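PDB 2BJF: bile salt hydrolase/transferase from Clostridium perfringens, which hydrolyses the amide bond of glycine- and taurine-conjugated bile salts to release free bile acids, and can also act as a bile acid amine N-acyltransferase. Local coordinates for residues I31-N36 / P65-G70; G221-A226 / R263-T268; L192-V197 / I240-D245. One frame throughout, in Å; residues are numbered along the deposited sequence.

How the interactions relate
The three contacts illustrate how the chemistry of a contact follows its place in the fold. Interaction 1 is buried and apolar in its side chains, joining two strands of a curled sheet beside the bile acid pocket. On the opposite side of the chain's centre, interactions 2 and 3 share helix 225-243, meeting it at its N-terminal and C-terminal ends respectively. Interaction 2 is also buried but sets a phenyl ring against hydroxyls, whereas interaction 3 lies at the surface and uses a water, an amide and a lysine. Subunit association brings the last two together: N242 of interaction 3 donates to the carbonyl of G264, from interaction 2, in a neighbouring subunit.

Interaction 1. Residues I31-N36 / P65-G70; sequences IFIPRN and PTFADG
I31 and I33, on the same side of strand 29-33, meet the phenyl ring of F67 at its rim and fit against its outer carbons. The packing is tightest at I33, whose CD1 lies near the ring plane, 3.7 Å from F67 CE2 and equally close to CZ. I31 works with the root of its side chain: CB stands 3.9 Å from F67 CE1, and with CG1 beside the backbone N (chi1 -57°), the other branch, CG2, stands anti to that N and approaches CZ. The carbonyl oxygen I31 O also lies near the ring plane, 3.8 Å from F67 CE1, so the ring turns its C-H edge to the backbone there.

P65 adds a looser apolar touch, its CG 4.1 Å from I33 CD1. The contact ends at I33. Beyond it the chain leaves the buried strand for a loop that becomes partly exposed at R35, which forms salt bridges with E73 and D310, and exposed at N36.

The segment axes of 31-33 and 65-67 make an angle of 116° and come no nearer than 9.3 Å, leaving side chains to bridge the gap. Both strands pair with strand 54-61, whose V54 touches F67, and helix 105-112 adds L106 and L107 around the ring. T66 and A68, on either side of F67 in sequence, touch the bound deoxycholate, and D69 forms a salt bridge with R18, a deoxycholate-binding residue. The isoleucines and F67 thus form a hydrophobic core between a curled antiparallel sheet and a helix, next to the bile acid pocket of this N-terminal nucleophile (Ntn) hydrolase.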
loop_
_atom_site.group_PDB
_atom_site.type_symbol
_atom_site.label_atom_id
_atom_site.label_comp_id
_atom_site.label_asym_id
_atom_site.label_seq_id
_atom_site.Cartn_x
_atom_site.Cartn_y
_atom_site.Cartn_z
ATOM N N ILE A 31 -10.152 24.617 -30.838
ATOM C CA ILE A 31 -10.989 24.763 -32.030
ATOM C C ILE A 31 -12.373 25.303 -31.687
ATOM O O ILE A 31 -13.063 24.765 -30.816
ATOM C CB ILE A 31 -11.130 23.411 -32.785
ATOM C CG1 ILE A 31 -9.753 22.860 -33.174
ATOM C CG2 ILE A 31 -12.026 23.554 -34.019
ATOM C CD1 ILE A 31 -9.780 21.422 -33.661
ATOM N N PHE A 32 -12.763 26.371 -32.379
ATOM C CA PHE A 32 -14.110 26.923 -32.290
ATOM C C PHE A 32 -14.875 26.643 -33.579
ATOM O O PHE A 32 -14.389 26.938 -34.675
ATOM C CB PHE A 32 -14.068 28.435 -32.023
ATOM C CG PHE A 32 -15.414 29.110 -32.124
ATOM C CD1 PHE A 32 -16.312 29.062 -31.062
ATOM C CD2 PHE A 32 -15.783 29.790 -33.284
ATOM C CE1 PHE A 32 -17.558 29.679 -31.148
ATOM C CE2 PHE A 32 -17.029 30.410 -33.382
ATOM C CZ PHE A 32 -17.918 30.355 -32.311
ATOM N N ILE A 33 -16.069 26.071 -33.437
ATOM C CA ILE A 33 -16.963 25.839 -34.570
ATOM C C ILE A 33 -18.285 26.566 -34.319
ATOM O O ILE A 33 -18.944 26.314 -33.310
ATOM C CB ILE A 33 -17.234 24.328 -34.812
ATOM C CG1 ILE A 33 -15.924 23.530 -34.844
ATOM C CG2 ILE A 33 -18.021 24.129 -36.108
ATOM C CD1 ILE A 33 -16.113 22.016 -34.888
ATOM N N PRO A 34 -18.673 27.478 -35.233
ATOM C CA PRO A 34 -19.926 28.219 -35.077
ATOM C C PRO A 34 -21.158 27.361 -35.378
ATOM O O PRO A 34 -21.022 26.211 -35.807
ATOM C CB PRO A 34 -19.794 29.344 -36.108
ATOM C CG PRO A 34 -18.916 28.778 -37.164
ATOM C CD PRO A 34 -17.950 27.867 -36.458
ATOM N N ARG A 35 -22.342 27.927 -35.146
ATOM C CA ARG A 35 -23.611 27.271 -35.471
ATOM C C ARG A 35 -23.745 27.063 -36.974
ATOM O O ARG A 35 -23.160 27.815 -37.763
ATOM C CB ARG A 35 -24.794 28.126 -35.009
ATOM C CG ARG A 35 -24.880 28.398 -33.522
ATOM C CD ARG A 35 -25.751 29.622 -33.291
ATOM N NE ARG A 35 -25.912 29.950 -31.877
ATOM C CZ ARG A 35 -26.372 31.114 -31.424
ATOM N NH1 ARG A 35 -26.714 32.079 -32.270
ATOM N NH2 ARG A 35 -26.487 31.316 -30.118
ATOM N N ASN A 36 -24.516 26.047 -37.360
ATOM C CA ASN A 36 -24.848 25.782 -38.766
ATOM C C ASN A 36 -23.621 25.588 -39.671
ATOM O O ASN A 36 -23.639 25.947 -40.852
ATOM C CB ASN A 36 -25.782 26.881 -39.308
ATOM C CG ASN A 36 -26.489 26.477 -40.592
ATOM O OD1 ASN A 36 -26.399 27.175 -41.604
ATOM N ND2 ASN A 36 -27.196 25.352 -40.557
ATOM N N PRO A 65 -12.415 18.173 -38.325
ATOM C CA PRO A 65 -12.169 18.423 -36.904
ATOM C C PRO A 65 -12.580 17.251 -36.011
ATOM O O PRO A 65 -13.677 16.709 -36.156
ATOM C CB PRO A 65 -13.034 19.651 -36.608
ATOM C CG PRO A 65 -14.155 19.569 -37.585
ATOM C CD PRO A 65 -13.628 18.863 -38.807
ATOM N N THR A 66 -11.686 16.867 -35.105
ATOM C CA THR A 66 -11.963 15.818 -34.123
ATOM C C THR A 66 -11.442 16.259 -32.754
ATOM O O THR A 66 -10.368 16.857 -32.657
ATOM C CB THR A 66 -11.397 14.436 -34.561
ATOM O OG1 THR A 66 -11.762 13.434 -33.605
ATOM C CG2 THR A 66 -9.874 14.467 -34.728
ATOM N N PHE A 67 -12.211 15.971 -31.704
ATOM C CA PHE A 67 -11.979 16.578 -30.388
ATOM C C PHE A 67 -11.483 15.628 -29.303
ATOM O O PHE A 67 -11.816 14.440 -29.295
ATOM C CB PHE A 67 -13.249 17.280 -29.901
ATOM C CG PHE A 67 -13.553 18.554 -30.629
ATOM C CD1 PHE A 67 -13.148 19.779 -30.107
ATOM C CD2 PHE A 67 -14.241 18.535 -31.837
ATOM C CE1 PHE A 67 -13.424 20.966 -30.779
ATOM C CE2 PHE A 67 -14.519 19.716 -32.518
ATOM C CZ PHE A 67 -14.111 20.934 -31.987
ATOM N N ALA A 68 -10.693 16.181 -28.384
ATOM C CA ALA A 68 -10.243 15.472 -27.188
ATOM C C ALA A 68 -11.155 15.794 -26.004
ATOM O O ALA A 68 -11.464 14.922 -25.188
ATOM C CB ALA A 68 -8.811 15.845 -26.867
ATOM N N ASP A 69 -11.564 17.058 -25.916
ATOM C CA ASP A 69 -12.530 17.528 -24.923
ATOM C C ASP A 69 -13.050 18.897 -25.337
ATOM O O ASP A 69 -12.345 19.664 -25.995
ATOM C CB ASP A 69 -11.933 17.585 -23.508
ATOM C CG ASP A 69 -10.605 18.315 -23.456
ATOM O OD1 ASP A 69 -9.573 17.679 -23.747
ATOM O OD2 ASP A 69 -10.595 19.516 -23.112
ATOM N N GLY A 70 -14.285 19.196 -24.954
ATOM C CA GLY A 70 -14.896 20.467 -25.316
ATOM C C GLY A 70 -16.265 20.683 -24.712
ATOM O O GLY A 70 -16.762 19.857 -23.945
#

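Interaction 2. Residues G221-A226 / R263-T268; sequences GDFTPA and RGSTRT
The backbones at F223 and T266 come to 7.4 Å between CA atoms, where the turn leading into helix 225-243 passes the loop that precedes strand 275-283. That turn is an Asx turn running into a helix N-cap: the D222 carboxylate accepts from the backbone N two residues on, and T224, immediately before the helix, caps a backbone N just beyond A226. Side chains alone span the gap to the loop. F223 supplies the ring, with CG anti to its own carbonyl carbon (chi1 -59°), a setting that lays the ring alongside T266 and S265. T266 answers with its hydroxyl: OG1 sits 3.8 Å from F223 CD2 and approaches CG and CB almost as closely, which places it by the root of the ring. It comes in at a slant to the ring and makes no hydrogen bond across the contact. Further out along the same flank, S265 OG lies a looser 4.4 Å from F223 CE2; its polar partner is the carbonyl oxygen of V262.

A second subunit also packs here, with its N258 on F223 and its L235 on S265. The contact lies near a bound taurine, one of the reaction products, about 7 Å from the side chain of T266, and P225 packs on N175 of the taurine pocket.

Within the turn, D222 OD1 is turned to S227 OG, while OD2 takes two bonds from T224. D222 OD2 accepts the backbone T224 N at 3.0 Å, with an N-H...O angle of 156° and the donor 29° out of the carboxylate plane, and it accepts T224 OG1 at 2.6 Å, nearly along the C-O axis.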
loop_
_atom_site.group_PDB
_atom_site.type_symbol
_atom_site.label_atom_id
_atom_site.label_comp_id
_atom_site.label_asym_id
_atom_site.label_seq_id
_atom_site.Cartn_x
_atom_site.Cartn_y
_atom_site.Cartn_z
ATOM N N GLY A 221 -0.354 5.573 -4.455
ATOM C CA GLY A 221 0.413 6.709 -4.975
ATOM C C GLY A 221 0.973 6.619 -6.377
ATOM O O GLY A 221 1.626 7.557 -6.843
ATOM N N ASP A 222 0.723 5.501 -7.050
ATOM C CA ASP A 222 1.221 5.294 -8.406
ATOM C C ASP A 222 0.334 5.995 -9.438
ATOM O O ASP A 222 -0.631 6.680 -9.083
ATOM C CB ASP A 222 1.304 3.802 -8.709
ATOM C CG ASP A 222 -0.042 3.130 -8.628
ATOM O OD1 ASP A 222 -0.492 2.822 -7.504
ATOM O OD2 ASP A 222 -0.657 2.928 -9.691
ATOM N N PHE A 223 0.660 5.807 -10.714
ATOM C CA PHE A 223 -0.008 6.534 -11.791
ATOM C C PHE A 223 -0.920 5.666 -12.661
ATOM O O PHE A 223 -1.341 6.098 -13.738
ATOM C CB PHE A 223 1.026 7.279 -12.648
ATOM C CG PHE A 223 1.846 8.276 -11.878
ATOM C CD1 PHE A 223 1.378 9.571 -11.674
ATOM C CD2 PHE A 223 3.085 7.919 -11.350
ATOM C CE1 PHE A 223 2.130 10.498 -10.954
ATOM C CE2 PHE A 223 3.846 8.840 -10.628
ATOM C CZ PHE A 223 3.368 10.131 -10.434
ATOM N N THR A 224 -1.242 4.456 -12.198
ATOM C CA THR A 224 -2.210 3.615 -12.913
ATOM C C THR A 224 -3.596 4.260 -12.869
ATOM O O THR A 224 -3.890 5.039 -11.956
ATOM C CB THR A 224 -2.309 2.175 -12.350
ATOM O OG1 THR A 224 -2.737 2.213 -10.984
ATOM C CG2 THR A 224 -0.982 1.440 -12.478
ATOM N N PRO A 225 -4.449 3.953 -13.864
ATOM C CA PRO A 225 -5.808 4.499 -13.884
ATOM C C PRO A 225 -6.605 4.238 -12.600
ATOM O O PRO A 225 -7.286 5.143 -12.117
ATOM C CB PRO A 225 -6.451 3.797 -15.081
ATOM C CG PRO A 225 -5.307 3.455 -15.973
ATOM C CD PRO A 225 -4.181 3.107 -15.044
ATOM N N ALA A 226 -6.513 3.025 -12.053
ATOM C CA ALA A 226 -7.246 2.682 -10.831
ATOM C C ALA A 226 -6.796 3.516 -9.628
ATOM O O ALA A 226 -7.625 4.025 -8.872
ATOM C CB ALA A 226 -7.132 1.190 -10.532
ATOM N N ARG A 263 7.546 13.747 -16.090
ATOM C CA ARG A 263 8.548 13.236 -17.033
ATOM C C ARG A 263 9.553 12.282 -16.391
ATOM O O ARG A 263 10.164 12.605 -15.369
ATOM C CB ARG A 263 9.293 14.388 -17.720
ATOM C CG ARG A 263 10.020 13.977 -18.997
ATOM C CD ARG A 263 10.842 15.118 -19.592
ATOM N NE ARG A 263 10.019 16.256 -19.999
ATOM C CZ ARG A 263 9.415 16.380 -21.178
ATOM N NH1 ARG A 263 9.523 15.430 -22.101
ATOM N NH2 ARG A 263 8.694 17.464 -21.433
ATOM N N GLY A 264 9.705 11.107 -16.998
ATOM C CA GLY A 264 10.718 10.139 -16.587
ATOM C C GLY A 264 10.232 8.928 -15.809
ATOM O O GLY A 264 10.844 7.861 -15.886
ATOM N N SER A 265 9.142 9.085 -15.060
ATOM C CA SER A 265 8.696 8.050 -14.113
ATOM C C SER A 265 7.577 7.134 -14.602
ATOM O O SER A 265 7.334 6.081 -14.008
ATOM C CB SER A 265 8.325 8.672 -12.761
ATOM O OG SER A 265 7.515 9.821 -12.924
ATOM N N THR A 266 6.892 7.539 -15.669
ATOM C CA THR A 266 5.896 6.687 -16.321
ATOM C C THR A 266 6.360 6.389 -17.747
ATOM O O THR A 266 5.974 7.070 -18.701
ATOM C CB THR A 266 4.480 7.323 -16.296
ATOM O OG1 THR A 266 4.136 7.667 -14.950
ATOM C CG2 THR A 266 3.430 6.353 -16.842
ATOM N N ARG A 267 7.205 5.370 -17.870
ATOM C CA ARG A 267 7.819 5.011 -19.146
ATOM C C ARG A 267 7.042 3.908 -19.852
ATOM O O ARG A 267 6.772 2.855 -19.269
ATOM C CB ARG A 267 9.275 4.573 -18.937
ATOM C CG ARG A 267 10.162 5.608 -18.246
ATOM C CD ARG A 267 10.636 6.696 -19.203
ATOM N NE ARG A 267 11.724 6.228 -20.061
ATOM C CZ ARG A 267 12.327 6.967 -20.989
ATOM N NH1 ARG A 267 11.956 8.224 -21.196
ATOM N NH2 ARG A 267 13.308 6.446 -21.713
ATOM N N THR A 268 6.687 4.158 -21.110
ATOM C CA THR A 268 5.998 3.169 -21.940
ATOM C C THR A 268 6.977 2.078 -22.377
ATOM O O THR A 268 8.190 2.222 -22.206
ATOM C CB THR A 268 5.369 3.819 -23.192
ATOM O OG1 THR A 268 6.404 4.318 -24.048
ATOM C CG2 THR A 268 4.430 4.962 -22.804
#

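Interaction 3. Residues L192-V197 / I240-D245; sequences LRYNQV and IKNDKD
N242 ND2 serves two partners at once. One is a water that accepts from it at 3.0 Å; the other is the backbone carbonyl of G264 in the second subunit, so one amide nitrogen serves a water bridge to its own chain's loop and a direct bond to the second subunit. The water passes the link on, donating to N195 OD1, also at 3.0 Å, and thereby ties loop 192-197 to the last turn of helix 225-243 where no direct hydrogen bond joins the two segments. It lies at the edge of the Y194 ring, near the ring plane, and the ring flanks this bridge: Y194 CD2 is 4.3 Å from N242 ND2, which approaches at a slant.

K241 meets another part of the same ring. Its CG is anti to the carbonyl carbon (chi1 -82°) and the chain runs extended from there, crossing the tyrosine side chain at about a right angle. The methylene CD comes within 4.1 Å of Y194 CE2, at the ring edge and near its plane, and NZ is hardly farther from that carbon.

In the fold this is a surface contact where a connecting loop lies against the C-terminal end of a long helix, at the meeting of subunits in a tetramer built as a dimer of dimers. Y194 also packs on F234 and A238 of that helix. D237, one turn before K241, receives both polar ends through its OD2, as a hydrogen bond from Y194 OH and a salt bridge with K241 NZ. The lysine also donates to K201 O of the fourth subunit, whose F200 packs on both Y194 and K241.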
loop_
_atom_site.group_PDB
_atom_site.type_symbol
_atom_site.label_atom_id
_atom_site.label_comp_id
_atom_site.label_asym_id
_atom_site.label_seq_id
_atom_site.Cartn_x
_atom_site.Cartn_y
_atom_site.Cartn_z
ATOM N N LEU A 192 -10.567 5.374 4.954
ATOM C CA LEU A 192 -9.794 6.614 4.814
ATOM C C LEU A 192 -10.384 7.751 5.648
ATOM O O LEU A 192 -11.600 7.836 5.821
ATOM C CB LEU A 192 -9.701 7.045 3.345
ATOM C CG LEU A 192 -8.907 6.195 2.348
ATOM C CD1 LEU A 192 -9.066 6.774 0.948
ATOM C CD2 LEU A 192 -7.429 6.092 2.725
ATOM N N ARG A 193 -9.511 8.618 6.161
ATOM C CA ARG A 193 -9.927 9.767 6.967
ATOM C C ARG A 193 -9.140 11.017 6.586
ATOM O O ARG A 193 -7.916 10.971 6.451
ATOM C CB ARG A 193 -9.753 9.477 8.462
ATOM C CG ARG A 193 -10.792 8.525 9.044
ATOM C CD ARG A 193 -10.539 8.246 10.518
ATOM N NE ARG A 193 -9.425 7.320 10.728
ATOM C CZ ARG A 193 -9.035 6.865 11.916
ATOM N NH1 ARG A 193 -9.660 7.246 13.025
ATOM N NH2 ARG A 193 -8.013 6.023 11.999
ATOM N N TYR A 194 -9.846 12.131 6.412
ATOM C CA TYR A 194 -9.199 13.400 6.076
ATOM C C TYR A 194 -8.655 14.078 7.327
ATOM O O TYR A 194 -7.694 14.847 7.262
ATOM C CB TYR A 194 -10.166 14.339 5.346
ATOM C CG TYR A 194 -10.912 13.695 4.200
ATOM C CD1 TYR A 194 -10.230 12.994 3.203
ATOM C CD2 TYR A 194 -12.300 13.788 4.111
ATOM C CE1 TYR A 194 -10.912 12.396 2.151
ATOM C CE2 TYR A 194 -12.995 13.194 3.060
ATOM C CZ TYR A 194 -12.292 12.503 2.084
ATOM O OH TYR A 194 -12.964 11.916 1.039
ATOM N N ASN A 195 -9.283 13.782 8.463
ATOM C CA ASN A 195 -8.885 14.346 9.746
ATOM C C ASN A 195 -7.659 13.648 10.313
ATOM O O ASN A 195 -7.568 12.419 10.296
ATOM C CB ASN A 195 -10.042 14.273 10.745
ATOM C CG ASN A 195 -11.219 15.143 10.341
ATOM O OD1 ASN A 195 -11.069 16.106 9.587
ATOM N ND2 ASN A 195 -12.402 14.808 10.848
ATOM N N GLN A 196 -6.721 14.447 10.814
ATOM C CA GLN A 196 -5.487 13.941 11.410
ATOM C C GLN A 196 -5.761 12.947 12.539
ATOM O O GLN A 196 -6.630 13.177 13.384
ATOM C CB GLN A 196 -4.638 15.110 11.927
ATOM C CG GLN A 196 -3.328 14.719 12.619
ATOM C CD GLN A 196 -2.251 14.231 11.659
ATOM O OE1 GLN A 196 -2.524 13.888 10.508
ATOM N NE2 GLN A 196 -1.013 14.195 12.140
ATOM N N VAL A 197 -5.028 11.835 12.521
ATOM C CA VAL A 197 -5.011 10.893 13.637
ATOM C C VAL A 197 -3.704 11.138 14.402
ATOM O O VAL A 197 -2.635 10.714 13.958
ATOM C CB VAL A 197 -5.122 9.418 13.166
ATOM C CG1 VAL A 197 -5.198 8.474 14.361
ATOM C CG2 VAL A 197 -6.342 9.230 12.273
ATOM N N ILE A 240 -15.198 19.239 -1.163
ATOM C CA ILE A 240 -16.625 19.562 -1.116
ATOM C C ILE A 240 -17.151 19.501 0.320
ATOM O O ILE A 240 -17.907 20.373 0.747
ATOM C CB ILE A 240 -17.453 18.652 -2.060
ATOM C CG1 ILE A 240 -17.020 18.866 -3.515
ATOM C CG2 ILE A 240 -18.953 18.918 -1.900
ATOM C CD1 ILE A 240 -17.492 17.792 -4.478
ATOM N N LYS A 241 -16.723 18.483 1.064
ATOM C CA LYS A 241 -17.125 18.317 2.460
ATOM C C LYS A 241 -16.652 19.453 3.363
ATOM O O LYS A 241 -17.435 19.998 4.143
ATOM C CB LYS A 241 -16.610 16.987 3.009
ATOM C CG LYS A 241 -17.472 15.802 2.659
ATOM C CD LYS A 241 -16.823 14.524 3.133
ATOM C CE LYS A 241 -17.766 13.356 2.986
ATOM N NZ LYS A 241 -17.037 12.075 3.111
ATOM N N ASN A 242 -15.376 19.808 3.244
ATOM C CA ASN A 242 -14.746 20.735 4.180
ATOM C C ASN A 242 -14.599 22.176 3.694
ATOM O O ASN A 242 -14.458 23.090 4.509
ATOM C CB ASN A 242 -13.385 20.189 4.626
ATOM C CG ASN A 242 -13.506 18.906 5.428
ATOM O OD1 ASN A 242 -14.353 18.789 6.316
ATOM N ND2 ASN A 242 -12.653 17.934 5.121
ATOM N N ASP A 243 -14.636 22.378 2.378
ATOM C CA ASP A 243 -14.332 23.688 1.796
ATOM C C ASP A 243 -15.196 24.038 0.580
ATOM O O ASP A 243 -14.710 24.634 -0.386
ATOM C CB ASP A 243 -12.842 23.766 1.437
ATOM C CG ASP A 243 -11.946 23.755 2.661
ATOM O OD1 ASP A 243 -11.842 24.800 3.338
ATOM O OD2 ASP A 243 -11.340 22.698 2.946
ATOM N N LYS A 244 -16.477 23.676 0.641
ATOM C CA LYS A 244 -17.437 23.965 -0.429
ATOM C C LYS A 244 -17.455 25.454 -0.792
ATOM O O LYS A 244 -17.488 25.812 -1.971
ATOM C CB LYS A 244 -18.842 23.508 -0.023
ATOM C CG LYS A 244 -19.849 23.458 -1.164
ATOM C CD LYS A 244 -21.253 23.178 -0.653
ATOM C CE LYS A 244 -22.268 23.205 -1.786
ATOM N NZ LYS A 244 -23.670 23.129 -1.287
ATOM N N ASP A 245 -17.407 26.307 0.231
ATOM C CA ASP A 245 -17.465 27.760 0.053
ATOM C C ASP A 245 -16.151 28.388 -0.428
ATOM O O ASP A 245 -16.068 29.608 -0.592
ATOM C CB ASP A 245 -17.936 28.434 1.349
ATOM C CG ASP A 245 -19.403 28.164 1.659
ATOM O OD1 ASP A 245 -20.107 27.561 0.819
ATOM O OD2 ASP A 245 -19.857 28.566 2.752
HETATM O O HOH W 1 -12.947 15.759 7.222
#